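Uncharacterized protein (PDB 3L7Y) binds a magnesium ion and is probably a phosphatase of the haloacid dehalogenase-like hydrolase family, though its substrate is not established. Local coordinates at residues Ser36-Phe48 against Leu67-Asn80. Numbering follows the deposited sequence.
Sequences SVKVIATDMDGTF and LQERDIRFVVASSN. With MG (magnesium ion), chain B.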
ATOM      1  N   SER A  36      20.071   8.000 -13.474  1.00 37.14           N
ATOM      2  CA  SER A  36      19.268   9.181 -13.787  1.00 43.52           C
ATOM      3  C   SER A  36      17.883   9.127 -13.133  1.00 37.89           C
ATOM      4  O   SER A  36      16.870   9.056 -13.823  1.00 40.68           O
ATOM      5  CB  SER A  36      19.116   9.329 -15.302  1.00 46.34           C
ATOM      6  OG  SER A  36      18.359  10.483 -15.620  1.00 51.06           O
ATOM      7  N   VAL A  37      17.847   9.181 -11.805  1.00 31.94           N
ATOM      8  CA  VAL A  37      16.601   9.008 -11.057  1.00 23.16           C
ATOM      9  C   VAL A  37      15.872  10.337 -10.852  1.00 23.88           C
ATOM     10  O   VAL A  37      16.470  11.301 -10.370  1.00 17.69           O
ATOM     11  CB  VAL A  37      16.876   8.346  -9.682  1.00 22.89           C
ATOM     12  CG1 VAL A  37      15.599   8.257  -8.857  1.00 18.27           C
ATOM     13  CG2 VAL A  37      17.479   6.961  -9.873  1.00 16.59           C
ATOM     14  N   LYS A  38      14.585  10.378 -11.216  1.00 22.39           N
ATOM     15  CA  LYS A  38      13.753  11.576 -11.052  1.00 20.13           C
ATOM     16  C   LYS A  38      12.583  11.381 -10.081  1.00 18.78           C
ATOM     17  O   LYS A  38      12.039  12.342  -9.537  1.00 25.24           O
ATOM     18  CB  LYS A  38      13.267  12.072 -12.414  1.00 25.65           C
ATOM     19  CG  LYS A  38      14.435  12.504 -13.303  1.00 38.94           C
ATOM     20  CD  LYS A  38      14.011  13.018 -14.667  1.00 45.07           C
ATOM     21  CE  LYS A  38      15.243  13.214 -15.560  1.00 46.43           C
ATOM     22  NZ  LYS A  38      14.933  13.978 -16.800  1.00 42.75           N
ATOM     23  N   VAL A  39      12.185  10.136  -9.869  1.00 15.50           N
ATOM     24  CA  VAL A  39      11.207   9.836  -8.833  1.00 15.81           C
ATOM     25  C   VAL A  39      11.654   8.623  -8.041  1.00 19.13           C
ATOM     26  O   VAL A  39      12.197   7.663  -8.603  1.00 15.84           O
ATOM     27  CB  VAL A  39       9.736   9.756  -9.370  1.00 19.88           C
ATOM     28  CG1 VAL A  39       9.691   9.749 -10.887  1.00 24.07           C
ATOM     29  CG2 VAL A  39       8.958   8.600  -8.738  1.00 16.52           C
ATOM     30  N   ILE A  40      11.503   8.718  -6.724  1.00 11.79           N
ATOM     31  CA  ILE A  40      11.856   7.646  -5.811  1.00 11.63           C
ATOM     32  C   ILE A  40      10.579   7.256  -5.076  1.00 16.68           C
ATOM     33  O   ILE A  40       9.936   8.097  -4.448  1.00 14.79           O
ATOM     34  CB  ILE A  40      12.891   8.109  -4.782  1.00 12.63           C
ATOM     35  CG1 ILE A  40      14.189   8.563  -5.468  1.00 17.75           C
ATOM     36  CG2 ILE A  40      13.175   7.000  -3.750  1.00 14.44           C
ATOM     37  CD1 ILE A  40      15.237   9.052  -4.496  1.00 17.29           C
ATOM     38  N   ALA A  41      10.213   5.985  -5.155  1.00 16.94           N
ATOM     39  CA  ALA A  41       8.963   5.510  -4.574  1.00 12.68           C
ATOM     40  C   ALA A  41       9.263   4.404  -3.603  1.00 10.63           C
ATOM     41  O   ALA A  41      10.002   3.486  -3.918  1.00 15.82           O
ATOM     42  CB  ALA A  41       8.023   5.000  -5.680  1.00 10.36           C
ATOM     43  N   THR A  42       8.699   4.474  -2.411  1.00 14.61           N
ATOM     44  CA  THR A  42       8.950   3.407  -1.462  1.00 12.61           C
ATOM     45  C   THR A  42       7.713   2.869  -0.770  1.00 16.02           C
ATOM     46  O   THR A  42       6.828   3.619  -0.333  1.00 14.70           O
ATOM     47  CB  THR A  42       9.932   3.839  -0.378  1.00 11.08           C
ATOM     48  OG1 THR A  42      10.277   2.704   0.422  1.00 15.04           O
ATOM     49  CG2 THR A  42       9.299   4.900   0.508  1.00 11.38           C
ATOM     50  N   ASP A  43       7.675   1.552  -0.646  1.00 17.12           N
ATOM     51  CA  ASP A  43       6.738   0.922   0.262  1.00 15.86           C
ATOM     52  C   ASP A  43       7.070   1.364   1.697  1.00 16.07           C
ATOM     53  O   ASP A  43       8.186   1.834   1.955  1.00 10.78           O
ATOM     54  CB  ASP A  43       6.852  -0.584   0.128  1.00 16.86           C
ATOM     55  CG  ASP A  43       5.930  -1.308   1.052  1.00 22.11           C
ATOM     56  OD1 ASP A  43       4.827  -0.777   1.317  1.00 17.15           O
ATOM     57  OD2 ASP A  43       6.318  -2.390   1.525  1.00 22.43           O
ATOM     58  N   MET A  44       6.116   1.218   2.622  1.00 15.76           N
ATOM     59  CA  MET A  44       6.319   1.637   4.014  1.00 14.87           C
ATOM     60  C   MET A  44       6.632   0.490   4.982  1.00 15.10           C
ATOM     61  O   MET A  44       7.794   0.259   5.337  1.00 11.85           O
ATOM     62  CB  MET A  44       5.112   2.444   4.510  1.00 21.89           C
ATOM     63  CG  MET A  44       5.049   3.834   3.920  1.00 14.80           C
ATOM     64  SD  MET A  44       6.422   4.838   4.506  1.00 15.97           S
ATOM     65  CE  MET A  44       5.904   5.131   6.200  1.00 25.34           C
ATOM     66  N   ASP A  45       5.588  -0.222   5.405  1.00 10.70           N
ATOM     67  CA  ASP A  45       5.735  -1.375   6.287  1.00 13.24           C
ATOM     68  C   ASP A  45       6.662  -2.425   5.675  1.00 18.80           C
ATOM     69  O   ASP A  45       6.400  -2.896   4.582  1.00 10.19           O
ATOM     70  CB  ASP A  45       4.366  -2.015   6.549  1.00 13.96           C
ATOM     71  CG  ASP A  45       3.383  -1.048   7.213  1.00 23.18           C
ATOM     72  OD1 ASP A  45       3.758  -0.380   8.201  1.00 18.15           O
ATOM     73  OD2 ASP A  45       2.237  -0.946   6.737  1.00 33.60           O
ATOM     74  N   GLY A  46       7.732  -2.787   6.383  1.00 14.78           N
ATOM     75  CA  GLY A  46       8.643  -3.834   5.936  1.00 13.48           C
ATOM     76  C   GLY A  46       9.723  -3.347   4.984  1.00 18.08           C
ATOM     77  O   GLY A  46      10.578  -4.120   4.563  1.00 18.70           O
ATOM     78  N   THR A  47       9.674  -2.059   4.654  1.00 17.04           N
ATOM     79  CA  THR A  47      10.550  -1.464   3.660  1.00 10.94           C
ATOM     80  C   THR A  47      11.155  -0.161   4.200  1.00 17.65           C
ATOM     81  O   THR A  47      12.236  -0.189   4.785  1.00 15.83           O
ATOM     82  CB  THR A  47       9.805  -1.214   2.328  1.00 15.39           C
ATOM     83  OG1 THR A  47       9.241  -2.447   1.857  1.00 16.99           O
ATOM     84  CG2 THR A  47      10.769  -0.671   1.265  1.00 14.87           C
ATOM     85  N   PHE A  48      10.469   0.968   4.015  1.00 11.44           N
ATOM     86  CA  PHE A  48      10.926   2.242   4.585  1.00 18.10           C
ATOM     87  C   PHE A  48      10.935   2.125   6.104  1.00 20.00           C
ATOM     88  O   PHE A  48      11.874   2.571   6.763  1.00 18.45           O
ATOM     89  CB  PHE A  48      10.017   3.397   4.138  1.00 22.78           C
ATOM     90  CG  PHE A  48      10.495   4.780   4.560  1.00 13.74           C
ATOM     91  CD1 PHE A  48      11.446   5.466   3.813  1.00 17.05           C
ATOM     92  CD2 PHE A  48       9.942   5.413   5.668  1.00 20.95           C
ATOM     93  CE1 PHE A  48      11.870   6.756   4.186  1.00 14.38           C
ATOM     94  CE2 PHE A  48      10.345   6.702   6.049  1.00 16.22           C
ATOM     95  CZ  PHE A  48      11.326   7.373   5.305  1.00 17.00           C
ATOM     96  N   LEU A  67      17.014  15.744  -2.037  1.00 16.94           N
ATOM     97  CA  LEU A  67      16.188  15.345  -3.168  1.00 19.68           C
ATOM     98  C   LEU A  67      15.505  16.580  -3.738  1.00 22.19           C
ATOM     99  O   LEU A  67      15.463  16.783  -4.947  1.00 27.32           O
ATOM    100  CB  LEU A  67      15.140  14.311  -2.745  1.00 14.70           C
ATOM    101  CG  LEU A  67      15.664  12.986  -2.196  1.00 25.79           C
ATOM    102  CD1 LEU A  67      14.492  12.117  -1.774  1.00 22.81           C
ATOM    103  CD2 LEU A  67      16.560  12.238  -3.220  1.00 16.81           C
ATOM    104  N   GLN A  68      14.989  17.418  -2.854  1.00 22.40           N
ATOM    105  CA  GLN A  68      14.246  18.593  -3.286  1.00 28.70           C
ATOM    106  C   GLN A  68      15.112  19.563  -4.079  1.00 30.17           C
ATOM    107  O   GLN A  68      14.709  20.028  -5.149  1.00 30.40           O
ATOM    108  CB  GLN A  68      13.594  19.285  -2.087  1.00 31.73           C
ATOM    109  CG  GLN A  68      12.466  18.468  -1.484  1.00 37.36           C
ATOM    110  CD  GLN A  68      11.879  19.097  -0.242  1.00 40.00           C
ATOM    111  OE1 GLN A  68      12.588  19.370   0.727  1.00 39.13           O
ATOM    112  NE2 GLN A  68      10.573  19.327  -0.262  1.00 44.96           N
ATOM    113  N   GLU A  69      16.310  19.852  -3.578  1.00 24.39           N
ATOM    114  CA  GLU A  69      17.161  20.801  -4.283  1.00 30.79           C
ATOM    115  C   GLU A  69      17.655  20.244  -5.617  1.00 23.29           C
ATOM    116  O   GLU A  69      18.204  20.975  -6.424  1.00 36.78           O
ATOM    117  CB  GLU A  69      18.308  21.318  -3.406  1.00 37.84           C
ATOM    118  CG  GLU A  69      19.263  20.263  -2.887  1.00 49.27           C
ATOM    119  CD  GLU A  69      20.332  20.852  -1.971  1.00 53.71           C
ATOM    120  OE1 GLU A  69      21.250  20.105  -1.568  1.00 58.62           O
ATOM    121  OE2 GLU A  69      20.254  22.060  -1.655  1.00 47.88           O
ATOM    122  N   ARG A  70      17.453  18.966  -5.849  1.00 24.22           N
ATOM    123  CA  ARG A  70      17.719  18.348  -7.126  1.00 27.19           C
ATOM    124  C   ARG A  70      16.472  18.060  -7.962  1.00 25.64           C
ATOM    125  O   ARG A  70      16.535  17.437  -8.934  1.00 26.55           O
ATOM    126  CB  ARG A  70      18.409  17.046  -6.915  1.00 34.20           C
ATOM    127  CG  ARG A  70      19.802  17.223  -6.820  1.00 42.85           C
ATOM    128  CD  ARG A  70      20.405  16.033  -6.375  1.00 51.91           C
ATOM    129  NE  ARG A  70      21.561  16.477  -5.700  1.00 69.89           N
ATOM    130  CZ  ARG A  70      22.713  15.847  -5.637  1.00 78.69           C
ATOM    131  NH1 ARG A  70      22.873  14.639  -6.177  1.00 76.29           N
ATOM    132  NH2 ARG A  70      23.693  16.448  -4.981  1.00 84.68           N
ATOM    133  N   ASP A  71      15.354  18.548  -7.515  1.00 20.00           N
ATOM    134  CA  ASP A  71      14.107  18.227  -8.089  1.00 20.00           C
ATOM    135  C   ASP A  71      13.857  16.736  -8.245  1.00 20.00           C
ATOM    136  O   ASP A  71      13.384  16.305  -9.233  1.00 20.00           O
ATOM    137  CB  ASP A  71      13.872  18.954  -9.389  1.00 20.00           C
ATOM    138  CG  ASP A  71      12.411  19.044  -9.709  1.00 20.00           C
ATOM    139  OD1 ASP A  71      11.625  18.917  -8.808  1.00 20.00           O
ATOM    140  OD2 ASP A  71      12.023  19.165 -10.848  1.00 20.00           O
ATOM    141  N   ILE A  72      14.152  15.964  -7.233  1.00 27.85           N
ATOM    142  CA  ILE A  72      13.852  14.561  -7.295  1.00 23.50           C
ATOM    143  C   ILE A  72      12.587  14.290  -6.471  1.00 23.56           C
ATOM    144  O   ILE A  72      12.542  14.621  -5.337  1.00 19.60           O
ATOM    145  CB  ILE A  72      15.012  13.721  -6.815  1.00 16.59           C
ATOM    146  CG1 ILE A  72      16.169  13.817  -7.784  1.00 24.33           C
ATOM    147  CG2 ILE A  72      14.596  12.300  -6.643  1.00 13.40           C
ATOM    148  CD1 ILE A  72      17.379  13.288  -7.241  1.00 33.68           C
ATOM    149  N   ARG A  73      11.580  13.702  -7.086  1.00 21.58           N
ATOM    150  CA  ARG A  73      10.306  13.513  -6.396  1.00 29.00           C
ATOM    151  C   ARG A  73      10.311  12.305  -5.460  1.00 27.83           C
ATOM    152  O   ARG A  73      10.900  11.275  -5.773  1.00 19.74           O
ATOM    153  CB  ARG A  73       9.175  13.370  -7.415  1.00 27.35           C
ATOM    154  CG  ARG A  73       8.339  14.623  -7.608  1.00 36.45           C
ATOM    155  CD  ARG A  73       8.793  15.459  -8.785  1.00 43.57           C
ATOM    156  NE  ARG A  73       7.659  16.143  -9.412  1.00 44.66           N
ATOM    157  CZ  ARG A  73       7.761  16.957 -10.457  1.00 38.32           C
ATOM    158  NH1 ARG A  73       8.948  17.201 -10.999  1.00 31.84           N
ATOM    159  NH2 ARG A  73       6.675  17.529 -10.963  1.00 33.94           N
ATOM    160  N   PHE A  74       9.669  12.440  -4.302  1.00 17.85           N
ATOM    161  CA  PHE A  74       9.622  11.339  -3.346  1.00 12.67           C
ATOM    162  C   PHE A  74       8.190  10.886  -3.110  1.00 22.25           C
ATOM    163  O   PHE A  74       7.326  11.685  -2.743  1.00 17.44           O
ATOM    164  CB  PHE A  74      10.307  11.696  -2.017  1.00 14.05           C
ATOM    165  CG  PHE A  74      10.463  10.519  -1.084  1.00 14.78           C
ATOM    166  CD1 PHE A  74      11.584   9.701  -1.148  1.00 15.55           C
ATOM    167  CD2 PHE A  74       9.469  10.214  -0.154  1.00 23.30           C
ATOM    168  CE1 PHE A  74      11.713   8.609  -0.295  1.00 17.12           C
ATOM    169  CE2 PHE A  74       9.595   9.125   0.706  1.00 17.19           C
ATOM    170  CZ  PHE A  74      10.714   8.319   0.630  1.00 16.68           C
ATOM    171  N   VAL A  75       7.958   9.597  -3.329  1.00 22.96           N
ATOM    172  CA  VAL A  75       6.615   9.026  -3.297  1.00 19.33           C
ATOM    173  C   VAL A  75       6.507   7.921  -2.250  1.00 14.07           C
ATOM    174  O   VAL A  75       7.271   6.961  -2.260  1.00 15.43           O
ATOM    175  CB  VAL A  75       6.236   8.451  -4.686  1.00 19.40           C
ATOM    176  CG1 VAL A  75       4.864   7.800  -4.656  1.00 10.77           C
ATOM    177  CG2 VAL A  75       6.313   9.538  -5.766  1.00 17.53           C
ATOM    178  N   VAL A  76       5.560   8.074  -1.333  1.00 11.35           N
ATOM    179  CA  VAL A  76       5.230   7.031  -0.385  1.00 11.15           C
ATOM    180  C   VAL A  76       4.126   6.155  -1.003  1.00 14.97           C
ATOM    181  O   VAL A  76       3.059   6.657  -1.325  1.00 16.38           O
ATOM    182  CB  VAL A  76       4.756   7.668   0.940  1.00 15.32           C
ATOM    183  CG1 VAL A  76       4.269   6.620   1.914  1.00 11.30           C
ATOM    184  CG2 VAL A  76       5.877   8.501   1.550  1.00 17.29           C
ATOM    185  N   ALA A  77       4.398   4.863  -1.206  1.00 10.35           N
ATOM    186  CA  ALA A  77       3.456   3.973  -1.899  1.00  9.91           C
ATOM    187  C   ALA A  77       3.072   2.774  -1.035  1.00 20.24           C
ATOM    188  O   ALA A  77       3.857   1.843  -0.873  1.00 21.94           O
ATOM    189  CB  ALA A  77       4.039   3.508  -3.239  1.00 14.79           C
ATOM    190  N   SER A  78       1.856   2.791  -0.491  1.00 16.91           N
ATOM    191  CA  SER A  78       1.489   1.825   0.537  1.00  9.53           C
ATOM    192  C   SER A  78       0.035   1.349   0.397  1.00 14.95           C
ATOM    193  O   SER A  78      -0.806   2.036  -0.182  1.00 14.69           O
ATOM    194  CB  SER A  78       1.731   2.448   1.924  1.00 20.44           C
ATOM    195  OG  SER A  78       1.289   1.609   2.986  1.00 14.32           O
ATOM    196  N   SER A  79      -0.265   0.176   0.936  1.00 15.66           N
ATOM    197  CA  SER A  79      -1.651  -0.249   1.024  1.00 17.56           C
ATOM    198  C   SER A  79      -2.434   0.567   2.064  1.00 17.15           C
ATOM    199  O   SER A  79      -3.655   0.679   1.968  1.00 12.78           O
ATOM    200  CB  SER A  79      -1.738  -1.730   1.362  1.00 20.80           C
ATOM    201  OG  SER A  79      -1.375  -1.958   2.705  1.00 23.67           O
ATOM    202  N   ASN A  80      -1.738   1.143   3.047  1.00 12.81           N
ATOM    203  CA  ASN A  80      -2.421   1.876   4.127  1.00 12.43           C
ATOM    204  C   ASN A  80      -3.129   3.125   3.626  1.00 12.33           C
ATOM    205  O   ASN A  80      -2.801   3.646   2.548  1.00 15.25           O
ATOM    206  CB  ASN A  80      -1.434   2.268   5.240  1.00 18.90           C
ATOM    207  CG  ASN A  80      -0.666   1.074   5.786  1.00 28.27           C
ATOM    208  OD1 ASN A  80      -1.136  -0.063   5.731  1.00 38.86           O
ATOM    209  ND2 ASN A  80       0.518   1.328   6.302  1.00 27.21           N
TER
HETATM  210 MG    MG B 271       5.307  -4.121   2.919  1.00  9.48          MG
HETATM  211  O   HOH W   1       2.055  -1.745   1.629  1.00 12.39           O
HETATM  212  O   HOH W   2       3.243  -2.711   3.518  1.00 43.01           O
HETATM  213  O   HOH W   3       3.483  -5.812   3.069  1.00 38.92           O
HETATM  214  O   HOH W   4       4.242  -4.271   0.705  1.00 16.37           O
HETATM  215  O   HOH W   5       5.665  -6.024   4.464  1.00 25.16           O
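Ile40 and Val75 sit on neighbouring parallel strands, 39-42 and 73-77, joined by five backbone hydrogen bonds running from Arg73 N to Lys38 O through to Ala77 N to Thr42 O. Helix 57-69 makes the right-handed beta-alpha-beta crossover between them.

Apolar packing fills one face. Ile40 CD1 reaches Leu67 CD2 at 3.7 Å, and its CG2 lies by Phe74 CD1. Thr42 CG2 touches Phe74 CZ at 3.7 Å, with OG1 turned anti to the backbone N (chi1 -172°) and bonded to Asp43 O. Met44 CG, anti to the carbonyl carbon (chi1 -73°), lies 3.5 Å from Val76 CG1. On the other face Ala41 CB meets Val75 CB, under helix 229-239.

Polar contacts gather just past the carboxyl ends of the strands. Asn80 ND2 gives a hydrogen bond of 2.9 Å to Asp45 OD2, on its syn side but tilted out of the carboxylate plane; the carboxylate and amide planes are 55° apart. Water 1 links Asp43 OD1 to Ser79 N.

Magnesium takes Asp43 OD2 at 2.4 Å and Asp45 O at 2.3 Å; Asp252 and waters complete the site. Thr47 OG1 also holds OD2, and Lys229 NZ holds OD1, fixing the carboxylate's rotation. This DxD motif with magnesium, in a Rossmann-like fold, is consistent with a haloacid dehalogenase-like phosphatase.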